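Local coordinates for protein caspase-3 (Porites astreoides, PDB 6WI4) that probably cleaves protein substrates after aspartate residues during coral apoptosis, as a cysteine protease of the caspase family, at residues R48-D53 with Y227-N232; M6-R11 with P79-I84; D41-L46 with Q171-V176; M184-M189 with S220-E225. All blocks are in the same frame, centred on the assembly; numbering follows the deposited sequence.

Contact 1: residues R48-D53 with Y227-N232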
loop_
_atom_site.group_PDB
_atom_site.type_symbol
_atom_site.label_atom_id
_atom_site.label_comp_id
_atom_site.label_asym_id
_atom_site.label_seq_id
_atom_site.Cartn_x
_atom_site.Cartn_y
_atom_site.Cartn_z
ATOM N N ARG A 48 6.675 -10.227 6.291
ATOM C CA ARG A 48 7.666 -11.148 6.853
ATOM C C ARG A 48 7.651 -12.488 6.125
ATOM O O ARG A 48 8.712 -13.058 5.837
ATOM C CB ARG A 48 7.410 -11.353 8.350
ATOM C CG ARG A 48 7.788 -10.148 9.190
ATOM C CD ARG A 48 7.793 -10.442 10.697
ATOM N NE ARG A 48 6.497 -10.910 11.192
ATOM C CZ ARG A 48 5.589 -10.131 11.774
ATOM N NH1 ARG A 48 5.836 -8.835 11.935
ATOM N NH2 ARG A 48 4.436 -10.644 12.195
ATOM N N ALA A 49 6.455 -13.011 5.836
ATOM C CA ALA A 49 6.345 -14.286 5.134
ATOM C C ALA A 49 6.880 -14.207 3.711
ATOM O O ALA A 49 7.322 -15.225 3.162
ATOM C CB ALA A 49 4.897 -14.750 5.132
ATOM N N LEU A 50 6.843 -13.024 3.092
ATOM C CA LEU A 50 7.444 -12.835 1.780
ATOM C C LEU A 50 8.950 -12.589 1.856
ATOM O O LEU A 50 9.575 -12.309 0.826
ATOM C CB LEU A 50 6.755 -11.672 1.055
ATOM C CG LEU A 50 5.254 -11.810 0.828
ATOM C CD1 LEU A 50 4.710 -10.528 0.203
ATOM C CD2 LEU A 50 4.962 -13.000 -0.063
ATOM N N LYS A 51 9.522 -12.647 3.067
ATOM C CA LYS A 51 10.957 -12.622 3.340
ATOM C C LYS A 51 11.520 -11.205 3.290
ATOM O O LYS A 51 12.681 -11.007 2.936
ATOM C CB LYS A 51 11.716 -13.566 2.388
ATOM C CG LYS A 51 11.261 -15.028 2.508
ATOM C CD LYS A 51 11.980 -15.946 1.529
ATOM C CE LYS A 51 13.453 -16.090 1.878
ATOM N NZ LYS A 51 13.672 -16.696 3.219
ATOM N N PHE A 52 10.731 -10.225 3.719
ATOM C CA PHE A 52 11.202 -8.858 3.861
ATOM C C PHE A 52 11.522 -8.541 5.321
ATOM O O PHE A 52 10.999 -9.162 6.253
ATOM C CB PHE A 52 10.163 -7.868 3.314
ATOM C CG PHE A 52 10.109 -7.826 1.805
ATOM C CD1 PHE A 52 9.532 -8.868 1.097
ATOM C CD2 PHE A 52 10.643 -6.752 1.094
ATOM C CE1 PHE A 52 9.486 -8.848 -0.301
ATOM C CE2 PHE A 52 10.605 -6.730 -0.302
ATOM C CZ PHE A 52 10.032 -7.781 -0.994
ATOM N N ASP A 53 12.399 -7.556 5.490
ATOM C CA ASP A 53 12.759 -6.975 6.785
ATOM C C ASP A 53 11.764 -5.854 7.062
ATOM O O ASP A 53 11.829 -4.794 6.434
ATOM C CB ASP A 53 14.206 -6.482 6.708
ATOM C CG ASP A 53 14.666 -5.694 7.934
ATOM O OD1 ASP A 53 13.907 -5.501 8.905
ATOM O OD2 ASP A 53 15.842 -5.272 7.913
ATOM N N TYR A 227 7.280 -12.319 -9.353
ATOM C CA TYR A 227 6.984 -13.488 -8.539
ATOM C C TYR A 227 7.777 -13.395 -7.245
ATOM O O TYR A 227 8.994 -13.189 -7.277
ATOM C CB TYR A 227 7.362 -14.777 -9.266
ATOM C CG TYR A 227 6.513 -15.136 -10.462
ATOM C CD1 TYR A 227 5.327 -15.842 -10.305
ATOM C CD2 TYR A 227 6.920 -14.810 -11.742
ATOM C CE1 TYR A 227 4.559 -16.198 -11.397
ATOM C CE2 TYR A 227 6.158 -15.164 -12.842
ATOM C CZ TYR A 227 4.980 -15.854 -12.658
ATOM O OH TYR A 227 4.210 -16.206 -13.745
ATOM N N PHE A 228 7.090 -13.549 -6.111
ATOM C CA PHE A 228 7.790 -13.513 -4.832
ATOM C C PHE A 228 8.627 -14.767 -4.597
ATOM O O PHE A 228 9.587 -14.714 -3.823
ATOM C CB PHE A 228 6.786 -13.290 -3.693
ATOM C CG PHE A 228 6.262 -11.884 -3.639
ATOM C CD1 PHE A 228 7.044 -10.862 -3.142
ATOM C CD2 PHE A 228 5.005 -11.583 -4.130
ATOM C CE1 PHE A 228 6.577 -9.560 -3.107
ATOM C CE2 PHE A 228 4.529 -10.283 -4.103
ATOM C CZ PHE A 228 5.304 -9.272 -3.597
ATOM N N PHE A 229 8.316 -15.871 -5.273
ATOM C CA PHE A 229 9.064 -17.124 -5.135
ATOM C C PHE A 229 9.242 -17.723 -6.519
ATOM O O PHE A 229 8.607 -18.721 -6.873
ATOM C CB PHE A 229 8.345 -18.077 -4.183
ATOM C CG PHE A 229 8.184 -17.508 -2.803
ATOM C CD1 PHE A 229 9.216 -17.599 -1.884
ATOM C CD2 PHE A 229 7.021 -16.845 -2.442
ATOM C CE1 PHE A 229 9.086 -17.058 -0.612
ATOM C CE2 PHE A 229 6.882 -16.293 -1.162
ATOM C CZ PHE A 229 7.917 -16.402 -0.252
ATOM N N PRO A 230 10.104 -17.123 -7.337
ATOM C CA PRO A 230 10.202 -17.552 -8.739
ATOM C C PRO A 230 10.707 -18.969 -8.895
ATOM O O PRO A 230 10.527 -19.558 -9.967
ATOM C CB PRO A 230 11.165 -16.530 -9.362
ATOM C CG PRO A 230 11.880 -15.904 -8.225
ATOM C CD PRO A 230 11.001 -15.994 -7.024
ATOM N N GLU A 231 11.295 -19.552 -7.848
ATOM C CA GLU A 231 11.752 -20.934 -7.923
ATOM C C GLU A 231 10.606 -21.913 -8.142
ATOM O O GLU A 231 10.845 -23.040 -8.587
ATOM C CB GLU A 231 12.518 -21.296 -6.649
ATOM C CG GLU A 231 11.672 -21.254 -5.385
ATOM C CD GLU A 231 11.794 -19.940 -4.636
ATOM O OE1 GLU A 231 11.762 -19.974 -3.384
ATOM O OE2 GLU A 231 11.919 -18.879 -5.296
ATOM N N ASN A 232 9.367 -21.506 -7.857
ATOM C CA ASN A 232 8.208 -22.371 -8.010
ATOM C C ASN A 232 7.606 -22.320 -9.405
ATOM O O ASN A 232 6.707 -23.112 -9.705
ATOM C CB ASN A 232 7.135 -21.995 -6.985
ATOM C CG ASN A 232 7.577 -22.261 -5.562
ATOM O OD1 ASN A 232 8.223 -23.268 -5.287
ATOM N ND2 ASN A 232 7.235 -21.357 -4.650
HETATM O O HOH W 1 9.777 -12.685 -1.946
#
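Leu50 touches two consecutive phenylalanines of the C-terminal tail, Phe228 and Phe229. Its CG is anti to the carbonyl carbon (chi1 -59°), beside the backbone N. From there CD1 lies over the centre of the Phe228 ring, 4.0 Å from the centroid and 12° off the normal, a CH-pi contact. CD2 touches both Phe228 CG and Phe229 CE2, each at 4.0 Å, and the Leu50 and Phe229 side chains cross at about a right angle. The Phe229 ring takes its other neighbours at the edge: the carbonyl O of Ala49 lies in the ring plane 3.7 Å from CZ, and Lys51 CD comes to 3.8 Å from CE1. Phe52 meets the rim of Phe228, CE1 to CE1. Across this apolar patch one water joins the backbones, donating to Leu50 O and to Phe228 O, 2.8 Å each. Lys51 has positive phi (80°) and closes helix 36-49 in a Schellman motif, Lys51 N bonding back to Arg48 O at 2.9 Å. The contact thus packs the C-terminal end of that helix against the tail that follows strand 217-220. Met124 of strand 123-128 touches both Phe52 and Phe228, while Ile186 and Met189 of helix 186-197 pack on Phe228.

Contact 2: residues M6-R11 with P79-I84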
loop_
_atom_site.group_PDB
_atom_site.type_symbol
_atom_site.label_atom_id
_atom_site.label_comp_id
_atom_site.label_asym_id
_atom_site.label_seq_id
_atom_site.Cartn_x
_atom_site.Cartn_y
_atom_site.Cartn_z
ATOM N N MET A 6 14.457 -12.499 -7.583
ATOM C CA MET A 6 13.948 -12.504 -6.213
ATOM C C MET A 6 14.508 -13.762 -5.546
ATOM O O MET A 6 13.849 -14.800 -5.466
ATOM C CB MET A 6 12.422 -12.483 -6.155
ATOM C CG MET A 6 11.776 -11.194 -6.649
ATOM S SD MET A 6 11.975 -9.820 -5.503
ATOM C CE MET A 6 10.685 -10.198 -4.332
ATOM N N ASN A 7 15.755 -13.668 -5.079
ATOM C CA ASN A 7 16.386 -14.829 -4.465
ATOM C C ASN A 7 17.193 -14.552 -3.200
ATOM O O ASN A 7 17.734 -15.505 -2.631
ATOM C CB ASN A 7 17.288 -15.551 -5.489
ATOM C CG ASN A 7 18.400 -14.671 -6.034
ATOM O OD1 ASN A 7 18.877 -13.755 -5.376
ATOM N ND2 ASN A 7 18.836 -14.971 -7.247
ATOM N N LYS A 8 17.290 -13.312 -2.732
ATOM C CA LYS A 8 18.059 -13.053 -1.520
ATOM C C LYS A 8 17.301 -13.546 -0.289
ATOM O O LYS A 8 16.070 -13.509 -0.240
ATOM C CB LYS A 8 18.371 -11.561 -1.391
ATOM C CG LYS A 8 19.287 -10.992 -2.474
ATOM C CD LYS A 8 20.563 -11.809 -2.616
ATOM C CE LYS A 8 21.575 -11.120 -3.527
ATOM N NZ LYS A 8 22.230 -9.950 -2.876
ATOM N N SER A 9 18.056 -14.011 0.719
ATOM C CA SER A 9 17.441 -14.540 1.936
ATOM C C SER A 9 16.554 -13.499 2.606
ATOM O O SER A 9 15.475 -13.823 3.120
ATOM C CB SER A 9 18.523 -15.006 2.911
ATOM O OG SER A 9 19.431 -15.890 2.283
ATOM N N THR A 10 17.020 -12.261 2.650
ATOM C CA THR A 10 16.199 -11.100 2.966
ATOM C C THR A 10 15.991 -10.341 1.660
ATOM O O THR A 10 16.949 -9.812 1.089
ATOM C CB THR A 10 16.870 -10.226 4.017
ATOM O OG1 THR A 10 16.987 -10.963 5.239
ATOM C CG2 THR A 10 16.052 -8.967 4.257
ATOM N N ARG A 11 14.739 -10.295 1.184
ATOM C CA ARG A 11 14.468 -9.728 -0.138
ATOM C C ARG A 11 14.663 -8.221 -0.170
ATOM O O ARG A 11 14.990 -7.657 -1.220
ATOM C CB ARG A 11 13.039 -10.053 -0.566
ATOM C CG ARG A 11 12.720 -11.521 -0.689
ATOM C CD ARG A 11 13.277 -12.120 -1.985
ATOM N NE ARG A 11 12.515 -13.316 -2.323
ATOM C CZ ARG A 11 12.928 -14.562 -2.120
ATOM N NH1 ARG A 11 12.141 -15.579 -2.445
ATOM N NH2 ARG A 11 14.133 -14.797 -1.616
ATOM N N PRO A 79 22.370 -5.289 -1.270
ATOM C CA PRO A 79 22.102 -6.667 -0.825
ATOM C C PRO A 79 20.668 -7.125 -1.037
ATOM O O PRO A 79 20.360 -8.281 -0.734
ATOM C CB PRO A 79 22.454 -6.636 0.670
ATOM C CG PRO A 79 22.355 -5.227 1.057
ATOM C CD PRO A 79 22.726 -4.416 -0.136
ATOM N N TYR A 80 19.797 -6.277 -1.577
ATOM C CA TYR A 80 18.376 -6.571 -1.673
ATOM C C TYR A 80 17.944 -6.698 -3.126
ATOM O O TYR A 80 18.598 -6.193 -4.041
ATOM C CB TYR A 80 17.543 -5.475 -1.003
ATOM C CG TYR A 80 17.855 -5.273 0.461
ATOM C CD1 TYR A 80 17.929 -6.349 1.327
ATOM C CD2 TYR A 80 18.074 -4.002 0.966
ATOM C CE1 TYR A 80 18.214 -6.159 2.681
ATOM C CE2 TYR A 80 18.366 -3.803 2.310
ATOM C CZ TYR A 80 18.432 -4.880 3.150
ATOM O OH TYR A 80 18.715 -4.665 4.487
ATOM N N ASP A 81 16.794 -7.345 -3.312
ATOM C CA ASP A 81 16.186 -7.514 -4.624
ATOM C C ASP A 81 14.996 -6.599 -4.871
ATOM O O ASP A 81 14.585 -6.449 -6.028
ATOM C CB ASP A 81 15.703 -8.959 -4.807
ATOM C CG ASP A 81 16.845 -9.956 -4.950
ATOM O OD1 ASP A 81 17.909 -9.580 -5.487
ATOM O OD2 ASP A 81 16.653 -11.108 -4.518
ATOM N N ALA A 82 14.424 -6.004 -3.829
ATOM C CA ALA A 82 13.140 -5.322 -3.959
ATOM C C ALA A 82 12.961 -4.389 -2.770
ATOM O O ALA A 82 13.711 -4.454 -1.796
ATOM C CB ALA A 82 11.992 -6.332 -4.040
ATOM N N PHE A 83 11.940 -3.530 -2.850
ATOM C CA PHE A 83 11.601 -2.608 -1.765
ATOM C C PHE A 83 10.091 -2.488 -1.678
ATOM O O PHE A 83 9.421 -2.418 -2.711
ATOM C CB PHE A 83 12.220 -1.220 -1.984
ATOM C CG PHE A 83 11.790 -0.187 -0.972
ATOM C CD1 PHE A 83 12.235 -0.260 0.340
ATOM C CD2 PHE A 83 10.957 0.861 -1.337
ATOM C CE1 PHE A 83 11.836 0.690 1.276
ATOM C CE2 PHE A 83 10.555 1.811 -0.409
ATOM C CZ PHE A 83 11.000 1.722 0.903
ATOM N N ILE A 84 9.561 -2.445 -0.454
ATOM C CA ILE A 84 8.127 -2.288 -0.211
ATOM C C ILE A 84 7.905 -1.084 0.690
ATOM O O ILE A 84 8.576 -0.949 1.719
ATOM C CB ILE A 84 7.523 -3.547 0.432
ATOM C CG1 ILE A 84 7.471 -4.681 -0.588
ATOM C CG2 ILE A 84 6.136 -3.247 1.036
ATOM C CD1 ILE A 84 6.982 -6.001 0.000
HETATM O O HOH W 2 19.746 -11.199 -5.942
HETATM O O HOH W 3 20.674 -8.154 -4.851
HETATM O O HOH W 4 19.632 -9.539 1.538
#
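Asp81 reaches into the bend of segment 6-11, where its carboxylate overlaps the CG of Lys8 and takes two backbone N-H groups on one oxygen. OD2 accepts from Asn7 N at 2.8 Å, on its anti side, and from Lys8 N at 2.9 Å, nearly along the C-O bond; the two donors come from opposite faces of the carboxylate plane. This double grip, with the charged ends of Lys8 and Arg11 nearby but not in contact, would favour the charged form. Lys8 brings both CG (3.4 Å) and NZ (3.3 Å) to Pro79 O; the NZ bond is weak, and the bend at chi4 (74°) places that nitrogen. A water donates to Thr10 O and Pro79 O, 2.7 Å each. On the backbone, Arg11 O accepts from Asp81 N at 2.8 Å and more weakly from Ala82 N. Arg11 NH2 bonds back to Lys8 O at 2.7 Å, and Met6 O lies over the guanidinium face. Met6 SD rests on the Ala82 methyl at 3.8 Å, while Thr10 O lies at the edge of the Tyr80 ring. The contact lies at the N-terminal ends of strands 13-18 and 83-88, two adjacent, interior parallel strands of the central caspase sheet.

Contact 3: residues D41-L46 with Q171-V176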
loop_
_atom_site.group_PDB
_atom_site.type_symbol
_atom_site.label_atom_id
_atom_site.label_comp_id
_atom_site.label_asym_id
_atom_site.label_seq_id
_atom_site.Cartn_x
_atom_site.Cartn_y
_atom_site.Cartn_z
ATOM N N ASP A 41 -1.077 -5.277 11.485
ATOM C CA ASP A 41 -0.574 -6.577 11.901
ATOM C C ASP A 41 -0.633 -7.581 10.756
ATOM O O ASP A 41 0.277 -8.409 10.607
ATOM C CB ASP A 41 -1.359 -7.084 13.111
ATOM C CG ASP A 41 -1.117 -6.260 14.364
ATOM O OD1 ASP A 41 -0.188 -5.421 14.379
ATOM O OD2 ASP A 41 -1.859 -6.477 15.346
ATOM N N ALA A 42 -1.687 -7.522 9.928
ATOM C CA ALA A 42 -1.782 -8.440 8.801
ATOM C C ALA A 42 -0.686 -8.175 7.772
ATOM O O ALA A 42 -0.090 -9.115 7.237
ATOM C CB ALA A 42 -3.164 -8.330 8.153
ATOM N N LEU A 43 -0.412 -6.904 7.469
ATOM C CA LEU A 43 0.648 -6.603 6.507
ATOM C C LEU A 43 2.007 -7.006 7.040
ATOM O O LEU A 43 2.862 -7.472 6.277
ATOM C CB LEU A 43 0.664 -5.114 6.174
ATOM C CG LEU A 43 -0.383 -4.625 5.193
ATOM C CD1 LEU A 43 -0.138 -3.146 4.935
ATOM C CD2 LEU A 43 -0.338 -5.415 3.883
ATOM N N ALA A 44 2.245 -6.789 8.337
ATOM C CA ALA A 44 3.535 -7.157 8.906
ATOM C C ALA A 44 3.755 -8.661 8.803
ATOM O O ALA A 44 4.840 -9.113 8.417
ATOM C CB ALA A 44 3.620 -6.681 10.354
ATOM N N LYS A 45 2.718 -9.443 9.106
ATOM C CA LYS A 45 2.801 -10.893 8.995
ATOM C C LYS A 45 3.048 -11.314 7.549
ATOM O O LYS A 45 3.914 -12.157 7.270
ATOM C CB LYS A 45 1.510 -11.507 9.543
ATOM C CG LYS A 45 1.445 -13.018 9.481
ATOM C CD LYS A 45 0.140 -13.552 10.080
ATOM C CE LYS A 45 0.020 -15.053 9.828
ATOM N NZ LYS A 45 -1.236 -15.603 10.402
ATOM N N LEU A 46 2.340 -10.685 6.607
ATOM C CA LEU A 46 2.494 -11.023 5.197
ATOM C C LEU A 46 3.886 -10.669 4.683
ATOM O O LEU A 46 4.546 -11.486 4.035
ATOM C CB LEU A 46 1.425 -10.300 4.378
ATOM C CG LEU A 46 1.612 -10.413 2.869
ATOM C CD1 LEU A 46 1.504 -11.870 2.411
ATOM C CD2 LEU A 46 0.615 -9.530 2.128
ATOM N N GLN A 171 -7.555 -6.552 3.949
ATOM C CA GLN A 171 -8.118 -7.882 4.205
ATOM C C GLN A 171 -8.009 -8.761 2.964
ATOM O O GLN A 171 -7.627 -9.937 3.038
ATOM C CB GLN A 171 -9.602 -7.788 4.608
ATOM C CG GLN A 171 -9.951 -7.402 6.042
ATOM C CD GLN A 171 -11.454 -7.559 6.334
ATOM O OE1 GLN A 171 -11.935 -8.674 6.575
ATOM N NE2 GLN A 171 -12.198 -6.445 6.302
ATOM N N SER A 172 -8.391 -8.205 1.814
ATOM C CA SER A 172 -8.399 -8.972 0.577
ATOM C C SER A 172 -6.984 -9.240 0.092
ATOM O O SER A 172 -6.687 -10.331 -0.410
ATOM C CB SER A 172 -9.192 -8.227 -0.501
ATOM O OG SER A 172 -10.551 -8.070 -0.114
ATOM N N LEU A 173 -6.100 -8.252 0.225
ATOM C CA LEU A 173 -4.722 -8.430 -0.210
ATOM C C LEU A 173 -4.044 -9.544 0.576
ATOM O O LEU A 173 -3.380 -10.409 -0.006
ATOM C CB LEU A 173 -3.958 -7.112 -0.077
ATOM C CG LEU A 173 -2.605 -7.073 -0.781
ATOM C CD1 LEU A 173 -2.408 -5.755 -1.496
ATOM C CD2 LEU A 173 -1.506 -7.341 0.222
ATOM N N THR A 174 -4.206 -9.553 1.902
ATOM C CA THR A 174 -3.534 -10.601 2.664
ATOM C C THR A 174 -4.125 -11.975 2.351
ATOM O O THR A 174 -3.381 -12.953 2.226
ATOM C CB THR A 174 -3.570 -10.275 4.163
ATOM O OG1 THR A 174 -4.919 -10.192 4.615
ATOM C CG2 THR A 174 -2.888 -8.949 4.419
ATOM N N LYS A 175 -5.445 -12.061 2.149
ATOM C CA LYS A 175 -6.063 -13.335 1.787
ATOM C C LYS A 175 -5.555 -13.832 0.441
ATOM O O LYS A 175 -5.122 -14.984 0.312
ATOM C CB LYS A 175 -7.582 -13.194 1.764
ATOM C CG LYS A 175 -8.324 -14.469 1.409
ATOM C CD LYS A 175 -9.791 -14.368 1.825
ATOM N N VAL A 176 -5.578 -12.971 -0.580
ATOM C CA VAL A 176 -5.145 -13.402 -1.906
ATOM C C VAL A 176 -3.660 -13.740 -1.914
ATOM O O VAL A 176 -3.244 -14.741 -2.512
ATOM C CB VAL A 176 -5.469 -12.332 -2.964
ATOM C CG1 VAL A 176 -4.800 -12.685 -4.294
ATOM C CG2 VAL A 176 -6.972 -12.192 -3.159
#
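Ala42 and Leu46, one turn apart on helix 36-49, face Leu173 and Thr174 of helix 168-180, two helices of the caspase alpha/beta fold running nearly parallel. The short segments are 24° apart in direction, with their axes 9.9 Å apart at closest approach. The contact between them is apolar. Thr174 has more surface buried here than any other residue of the pair of segments: its CG2 methyl meets the CB of Ala42 at 3.8 Å and also comes near Leu43 and Leu46. Beside it, the leucines meet through their CD2 methyls. Leu46 CD2 and Leu173 CD2 are 3.6 Å apart, and these two side chains cross at about a right angle; Leu43 CD2 stands farther off, 4.3 Å from Leu173 CD2. Both Leu46 (chi1 171°) and Leu173 carry CG anti to the backbone N, which puts each CG toward the other helix. Around this row, Ile170 and Phe177 of helix 168-180 touch Leu43 and Leu46, and Ile16 of strand 13-18 touches Leu43. The polar part belongs to helix 168-180 itself: with chi1 at 61°, the Thr174 hydroxyl OG1 hydrogen-bonds to Ile170 O one turn back and also lies 3.1 Å from Gln171 O.

Contact 4: residues M184-M189 with S220-E225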
loop_
_atom_site.group_PDB
_atom_site.type_symbol
_atom_site.label_atom_id
_atom_site.label_comp_id
_atom_site.label_asym_id
_atom_site.label_seq_id
_atom_site.Cartn_x
_atom_site.Cartn_y
_atom_site.Cartn_z
ATOM N N MET A 184 1.954 -17.072 -8.068
ATOM C CA MET A 184 1.242 -16.108 -8.901
ATOM C C MET A 184 1.923 -14.744 -8.858
ATOM O O MET A 184 2.284 -14.257 -7.782
ATOM C CB MET A 184 -0.214 -15.987 -8.439
ATOM C CG MET A 184 -1.090 -15.169 -9.357
ATOM S SD MET A 184 -2.786 -15.125 -8.779
ATOM C CE MET A 184 -3.270 -16.813 -9.122
ATOM N N ASP A 185 2.068 -14.113 -10.024
ATOM C CA ASP A 185 2.776 -12.841 -10.093
ATOM C C ASP A 185 1.901 -11.727 -9.526
ATOM O O ASP A 185 0.684 -11.872 -9.388
ATOM C CB ASP A 185 3.196 -12.526 -11.530
ATOM C CG ASP A 185 2.020 -12.175 -12.407
ATOM O OD1 ASP A 185 1.654 -10.984 -12.463
ATOM O OD2 ASP A 185 1.451 -13.092 -13.035
ATOM N N ILE A 186 2.536 -10.602 -9.176
ATOM C CA ILE A 186 1.833 -9.617 -8.352
ATOM C C ILE A 186 0.661 -8.983 -9.098
ATOM O O ILE A 186 -0.359 -8.664 -8.485
ATOM C CB ILE A 186 2.801 -8.549 -7.817
ATOM C CG1 ILE A 186 2.150 -7.834 -6.622
ATOM C CG2 ILE A 186 3.208 -7.562 -8.906
ATOM C CD1 ILE A 186 3.108 -6.878 -5.886
ATOM N N LEU A 187 0.778 -8.765 -10.413
ATOM C CA LEU A 187 -0.338 -8.127 -11.109
ATOM C C LEU A 187 -1.546 -9.049 -11.153
ATOM O O LEU A 187 -2.684 -8.607 -10.966
ATOM C CB LEU A 187 0.069 -7.696 -12.519
ATOM C CG LEU A 187 1.104 -6.578 -12.606
ATOM C CD1 LEU A 187 1.214 -6.120 -14.043
ATOM C CD2 LEU A 187 0.741 -5.388 -11.719
ATOM N N ARG A 188 -1.321 -10.344 -11.367
ATOM C CA ARG A 188 -2.431 -11.287 -11.306
ATOM C C ARG A 188 -3.040 -11.342 -9.913
ATOM O O ARG A 188 -4.266 -11.429 -9.768
ATOM C CB ARG A 188 -1.957 -12.669 -11.737
ATOM C CG ARG A 188 -1.698 -12.746 -13.216
ATOM C CD ARG A 188 -1.991 -14.120 -13.760
ATOM N NE ARG A 188 -1.795 -14.130 -15.203
ATOM C CZ ARG A 188 -1.945 -15.201 -15.964
ATOM N NH1 ARG A 188 -1.745 -15.111 -17.273
ATOM N NH2 ARG A 188 -2.294 -16.360 -15.414
ATOM N N MET A 189 -2.204 -11.282 -8.871
ATOM C CA MET A 189 -2.745 -11.297 -7.520
ATOM C C MET A 189 -3.554 -10.038 -7.250
ATOM O O MET A 189 -4.636 -10.107 -6.659
ATOM C CB MET A 189 -1.624 -11.448 -6.492
ATOM C CG MET A 189 -0.982 -12.820 -6.521
ATOM S SD MET A 189 -0.077 -13.230 -5.009
ATOM C CE MET A 189 1.290 -12.081 -5.142
ATOM N N SER A 220 0.911 0.310 -12.794
ATOM C CA SER A 220 2.110 -0.505 -12.960
ATOM C C SER A 220 3.065 0.129 -13.958
ATOM O O SER A 220 2.691 0.393 -15.105
ATOM C CB SER A 220 1.765 -1.917 -13.422
ATOM O OG SER A 220 2.975 -2.619 -13.678
ATOM N N MET A 221 4.293 0.375 -13.510
ATOM C CA MET A 221 5.425 0.635 -14.388
ATOM C C MET A 221 6.385 -0.553 -14.402
ATOM O O MET A 221 7.564 -0.396 -14.736
ATOM C CB MET A 221 6.153 1.915 -13.961
ATOM C CG MET A 221 5.372 3.199 -14.264
ATOM S SD MET A 221 3.921 3.392 -13.197
ATOM C CE MET A 221 3.722 5.175 -13.212
ATOM N N LEU A 222 5.892 -1.745 -14.073
ATOM C CA LEU A 222 6.741 -2.932 -14.103
ATOM C C LEU A 222 7.101 -3.311 -15.539
ATOM O O LEU A 222 6.331 -3.095 -16.479
ATOM C CB LEU A 222 6.043 -4.098 -13.412
ATOM C CG LEU A 222 5.662 -3.883 -11.942
ATOM C CD1 LEU A 222 4.971 -5.136 -11.429
ATOM C CD2 LEU A 222 6.878 -3.551 -11.096
ATOM N N ARG A 223 8.305 -3.863 -15.697
ATOM C CA ARG A 223 8.815 -4.337 -16.982
ATOM C C ARG A 223 8.939 -5.849 -17.048
ATOM O O ARG A 223 9.266 -6.387 -18.119
ATOM C CB ARG A 223 10.196 -3.726 -17.253
ATOM C CG ARG A 223 10.236 -2.226 -17.337
ATOM C CD ARG A 223 11.698 -1.768 -17.475
ATOM N NE ARG A 223 12.481 -2.207 -16.328
ATOM C CZ ARG A 223 13.518 -3.041 -16.363
ATOM N NH1 ARG A 223 14.119 -3.369 -15.225
ATOM N NH2 ARG A 223 13.961 -3.552 -17.507
ATOM N N LYS A 224 8.741 -6.538 -15.927
ATOM C CA LYS A 224 8.798 -7.985 -15.827
ATOM C C LYS A 224 7.671 -8.438 -14.913
ATOM O O LYS A 224 7.069 -7.629 -14.203
ATOM C CB LYS A 224 10.154 -8.452 -15.272
ATOM C CG LYS A 224 11.364 -7.912 -16.016
ATOM C CD LYS A 224 12.664 -8.350 -15.347
ATOM C CE LYS A 224 13.860 -7.732 -16.032
ATOM N NZ LYS A 224 15.126 -8.046 -15.303
ATOM N N GLU A 225 7.399 -9.744 -14.917
ATOM C CA GLU A 225 6.525 -10.318 -13.901
ATOM C C GLU A 225 7.243 -10.332 -12.556
ATOM O O GLU A 225 8.449 -10.596 -12.477
ATOM C CB GLU A 225 6.095 -11.734 -14.287
ATOM C CG GLU A 225 4.850 -11.781 -15.154
ATOM C CD GLU A 225 5.149 -11.484 -16.603
ATOM O OE1 GLU A 225 5.784 -12.335 -17.258
ATOM O OE2 GLU A 225 4.753 -10.398 -17.083
#
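The start of helix 186-197, capped by Asp185, packs against the loop that leaves strand 217-220, one of the two outermost strands of the central sheet within this chain. Leu222 takes the middle of the contact: its CD1 meets Ile186 CG2 at 3.9 Å, with the two side chains crossing at about a right angle, and stands 4.2 Å from Leu187 CD2. Leu187 then spreads over Ser220, CD1 being 3.9 Å from OG and CD2 4.0 Å from CB. The serine hydroxyl is meanwhile used within its own segment: OG accepts from Leu222 N at 3.1 Å, an ST turn just after the strand. At the far end the methylene CG of Glu225 meets the carboxylate carbon CG of Asp185 at 4.0 Å. The two like-charged carboxylates are turned 67° apart, with Asp185 OD1 and Glu225 OE2 separated by 5.6 Å. In Asp185, chi1 (71°) sets CG between the backbone N and the carbonyl carbon, and chi2 (88°) then turns OD1 to receive Arg188 N at 3.2 Å from above the carboxylate plane, and Leu187 N weakly. Its negative charge would be favoured by the helix dipole. Phe177 of helix 168-180 packs on Ile186, and Val148 of strand 147-151 on Leu222. The whole is an N-capped helix start packed through Ile186 and Leu187 against the ST-turn loop that leaves an edge strand of the caspase sheet.

Contacts 1 and 2 are closest, with centres 8 Å apart, and Arg11 binds them: its N lies 2.8 Å from Lys51 O and its NH1 3.0 Å from Phe228 O, both probable hydrogen bonds. Phe228 also leads from contact 1 to contact 4, with CE2 3.8 Å from Met189 CE. Contact 3 shares helix 36-49 with contact 1, the segments adjoining in sequence, and meets contact 4 where Val176 CG1 lies 3.5 Å from Met189 O. Contacts 2 and 3 do not touch, nor do 2 and 4; nearest atoms are about 7 Å apart in each case. In sequence, contact 4 is nested inside the loop closed by contact 1, and contacts 1, 2 and 3 interleave.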